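Leukocyte-associated immunoglobulin-like receptor 1 (Mus musculus, PDB 4ETY) acts as an inhibitory immune receptor that restrains natural killer, B and T cells, here represented by its extracellular immunoglobulin-like domain. Local coordinates at residues Ile20-Phe25 against Val99-Val104. Sequence-based numbering, arbitrary orientation. Where two conformers were deposited one is given.
Sequences ISQGTF and VIKENV
Val99 lies with its two methyls split between two partners: CG2 faces CB of Ile20 at 4.2 Å, while CG1 packs against the backbone of Gln22, 3.7 Å from its CA. That reach depends on the first torsion of Val99, which sets CG1 opposite the backbone N (chi1 173°). Ile20 touches through its CB; the end of its side chain leads away from Val99, and the loop residue Val70 touches both. The two strands run parallel, and Ile100 pairs with Ser21, bonding through both its N and its O to the residues flanking it. Its N donates to O of Ile20 (2.9 Å), and its O accepts a hydrogen bond from N of Gln22 (2.8 Å). The CA of Val99 adds a C-H...O contact to the same O of Ile20 (3.2 Å). Past the paired residues, in one of its two conformers, the extended Gln22 side chain slants across the base of Lys101. Lys101 then bends away, and its NZ makes a hydrogen bond to OD1 of Asn103 (2.6 Å). A type II turn from Ser21 to Thr24 leads segment 20-25 out of this sheet, toward strand 26-31 of the second sheet; O of Ser21 accepts hydrogen bonds from N of Thr24 and, in one conformer, from its OG1, 2.9 Å away on a lone pair in the carbonyl plane. A parallel edge strand paired with the last strand, beside otherwise antiparallel neighbours, is characteristic of the A'–G pairing in immunoglobulin-like domains.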
ATOM      1  N   ILE A  20      10.077   2.806   2.849  1.00 21.99           N
ATOM      2  CA  ILE A  20       9.167   3.738   3.531  1.00 21.85           C
ATOM      3  C   ILE A  20       9.854   4.287   4.767  1.00 21.83           C
ATOM      4  O   ILE A  20      10.405   3.515   5.538  1.00 22.28           O
ATOM      5  CB  ILE A  20       7.894   3.022   4.017  1.00 23.01           C
ATOM      6  CG1 ILE A  20       7.179   2.345   2.832  1.00 22.88           C
ATOM      7  CG2 ILE A  20       6.985   4.003   4.733  1.00 24.42           C
ATOM      8  CD1 ILE A  20       6.666   3.306   1.784  1.00 24.39           C
ATOM      9  N   SER A  21       9.809   5.600   4.965  1.00 21.67           N
ATOM     10  CA  SER A  21      10.436   6.199   6.159  1.00 23.36           C
ATOM     11  C   SER A  21       9.682   5.934   7.434  1.00 21.87           C
ATOM     12  O   SER A  21       8.496   6.188   7.528  1.00 21.07           O
ATOM     13  CB  SER A  21      10.577   7.725   6.015  1.00 26.41           C
ATOM     14  OG  SER A  21      11.279   8.025   4.839  1.00 29.40           O
ATOM     15  N   GLN A  22      10.372   5.441   8.446  1.00 23.73           N
ATOM     16  CA  GLN A  22       9.788   5.389   9.784  0.50 23.21           C
ATOM     17  C   GLN A  22       9.119   6.719  10.153  1.00 23.82           C
ATOM     18  O   GLN A  22       9.658   7.810   9.915  1.00 21.71           O
ATOM     19  CB  GLN A  22      10.843   5.025  10.837  0.50 25.50           C
ATOM     20  CG  GLN A  22      10.250   4.695  12.200  0.50 26.56           C
ATOM     21  CD  GLN A  22      11.260   4.124  13.191  0.50 28.08           C
ATOM     22  OE1 GLN A  22      12.408   3.853  12.855  0.50 31.60           O
ATOM     23  NE2 GLN A  22      10.822   3.928  14.414  0.50 27.81           N
ATOM     24  N   GLY A  23       7.923   6.623  10.734  1.00 21.39           N
ATOM     25  CA  GLY A  23       7.197   7.786  11.201  1.00 22.67           C
ATOM     26  C   GLY A  23       6.183   8.395  10.241  1.00 23.65           C
ATOM     27  O   GLY A  23       5.389   9.208  10.673  1.00 25.84           O
ATOM     28  N   THR A  24       6.220   8.017   8.956  1.00 24.22           N
ATOM     29  CA  THR A  24       5.323   8.585   7.958  0.50 24.68           C
ATOM     30  C   THR A  24       3.997   7.825   7.965  1.00 22.79           C
ATOM     31  O   THR A  24       3.846   6.802   8.679  1.00 18.88           O
ATOM     32  CB  THR A  24       5.953   8.564   6.549  0.50 26.85           C
ATOM     33  OG1 THR A  24       6.158   7.222   6.111  0.50 28.63           O
ATOM     34  CG2 THR A  24       7.295   9.266   6.538  0.50 29.30           C
ATOM     35  N   PHE A  25       3.031   8.337   7.207  1.00 22.54           N
ATOM     36  CA  PHE A  25       1.759   7.659   7.030  1.00 22.25           C
ATOM     37  C   PHE A  25       1.781   7.127   5.599  1.00 22.16           C
ATOM     38  O   PHE A  25       2.187   7.836   4.676  1.00 24.53           O
ATOM     39  CB  PHE A  25       0.587   8.610   7.238  1.00 24.30           C
ATOM     40  CG  PHE A  25       0.251   8.842   8.687  1.00 26.86           C
ATOM     41  CD1 PHE A  25      -0.871   8.269   9.266  1.00 27.76           C
ATOM     42  CD2 PHE A  25       1.088   9.606   9.482  1.00 27.82           C
ATOM     43  CE1 PHE A  25      -1.165   8.471  10.611  1.00 28.23           C
ATOM     44  CE2 PHE A  25       0.786   9.828  10.817  1.00 29.60           C
ATOM     45  CZ  PHE A  25      -0.330   9.258  11.379  1.00 28.01           C
ATOM     46  N   VAL A  99      10.095  -0.667   6.024  1.00 23.20           N
ATOM     47  CA  VAL A  99      10.148   0.572   6.802  1.00 23.69           C
ATOM     48  C   VAL A  99      11.579   0.728   7.311  1.00 27.61           C
ATOM     49  O   VAL A  99      12.109  -0.170   7.934  1.00 29.37           O
ATOM     50  CB  VAL A  99       9.127   0.587   7.953  1.00 24.33           C
ATOM     51  CG1 VAL A  99       9.299   1.791   8.868  1.00 24.20           C
ATOM     52  CG2 VAL A  99       7.712   0.560   7.375  1.00 24.65           C
ATOM     53  N   ILE A 100      12.197   1.866   7.021  1.00 27.72           N
ATOM     54  CA  ILE A 100      13.554   2.114   7.464  1.00 30.94           C
ATOM     55  C   ILE A 100      13.676   3.457   8.181  1.00 30.40           C
ATOM     56  O   ILE A 100      12.932   4.413   7.904  1.00 27.64           O
ATOM     57  CB  ILE A 100      14.542   2.050   6.292  1.00 34.13           C
ATOM     58  CG1 ILE A 100      14.202   3.095   5.227  1.00 38.83           C
ATOM     59  CG2 ILE A 100      14.557   0.657   5.673  1.00 35.96           C
ATOM     60  CD1 ILE A 100      15.418   3.586   4.466  1.00 43.14           C
ATOM     61  N   LYS A 101      14.593   3.502   9.136  1.00 32.05           N
ATOM     62  CA  LYS A 101      14.948   4.753   9.807  1.00 35.73           C
ATOM     63  C   LYS A 101      16.343   5.092   9.352  1.00 38.48           C
ATOM     64  O   LYS A 101      17.290   4.408   9.731  1.00 40.46           O
ATOM     65  CB  LYS A 101      14.938   4.611  11.331  1.00 40.03           C
ATOM     66  CG  LYS A 101      14.992   5.965  12.043  1.00 44.27           C
ATOM     67  CD  LYS A 101      16.095   6.026  13.086  1.00 51.33           C
ATOM     68  CE  LYS A 101      16.273   7.439  13.641  1.00 56.25           C
ATOM     69  NZ  LYS A 101      16.494   8.483  12.587  1.00 59.01           N
ATOM     70  N   GLU A 102      16.454   6.094   8.496  1.00 41.70           N
ATOM     71  CA  GLU A 102      17.734   6.591   8.031  1.00 43.83           C
ATOM     72  C   GLU A 102      17.788   8.074   8.342  1.00 45.21           C
ATOM     73  O   GLU A 102      16.788   8.775   8.186  1.00 44.46           O
ATOM     74  CB  GLU A 102      17.870   6.374   6.526  1.00 44.25           C
ATOM     75  N   ASN A 103      18.945   8.547   8.800  1.00 42.82           N
ATOM     76  CA  ASN A 103      19.151   9.978   9.060  1.00 43.31           C
ATOM     77  C   ASN A 103      19.584  10.755   7.812  1.00 40.70           C
ATOM     78  O   ASN A 103      20.230  10.208   6.923  1.00 43.63           O
ATOM     79  CB  ASN A 103      20.193  10.163  10.172  1.00 43.97           C
ATOM     80  CG  ASN A 103      19.637   9.857  11.549  1.00 45.01           C
ATOM     81  OD1 ASN A 103      18.449  10.040  11.792  1.00 44.91           O
ATOM     82  ND2 ASN A 103      20.494   9.405  12.464  1.00 43.41           N
ATOM     83  N   VAL A 104      19.201  12.029   7.745  1.00 41.20           N
ATOM     84  CA  VAL A 104      19.861  12.986   6.849  1.00 39.73           C
ATOM     85  C   VAL A 104      21.362  13.014   7.190  1.00 37.01           C
ATOM     86  O   VAL A 104      21.707  13.261   8.359  1.00 33.22           O
ATOM     87  CB  VAL A 104      19.277  14.422   6.962  1.00 42.35           C
ATOM     88  CG1 VAL A 104      19.361  14.978   8.383  1.00 44.63           C
ATOM     89  CG2 VAL A 104      19.979  15.377   5.995  1.00 43.89           C
TER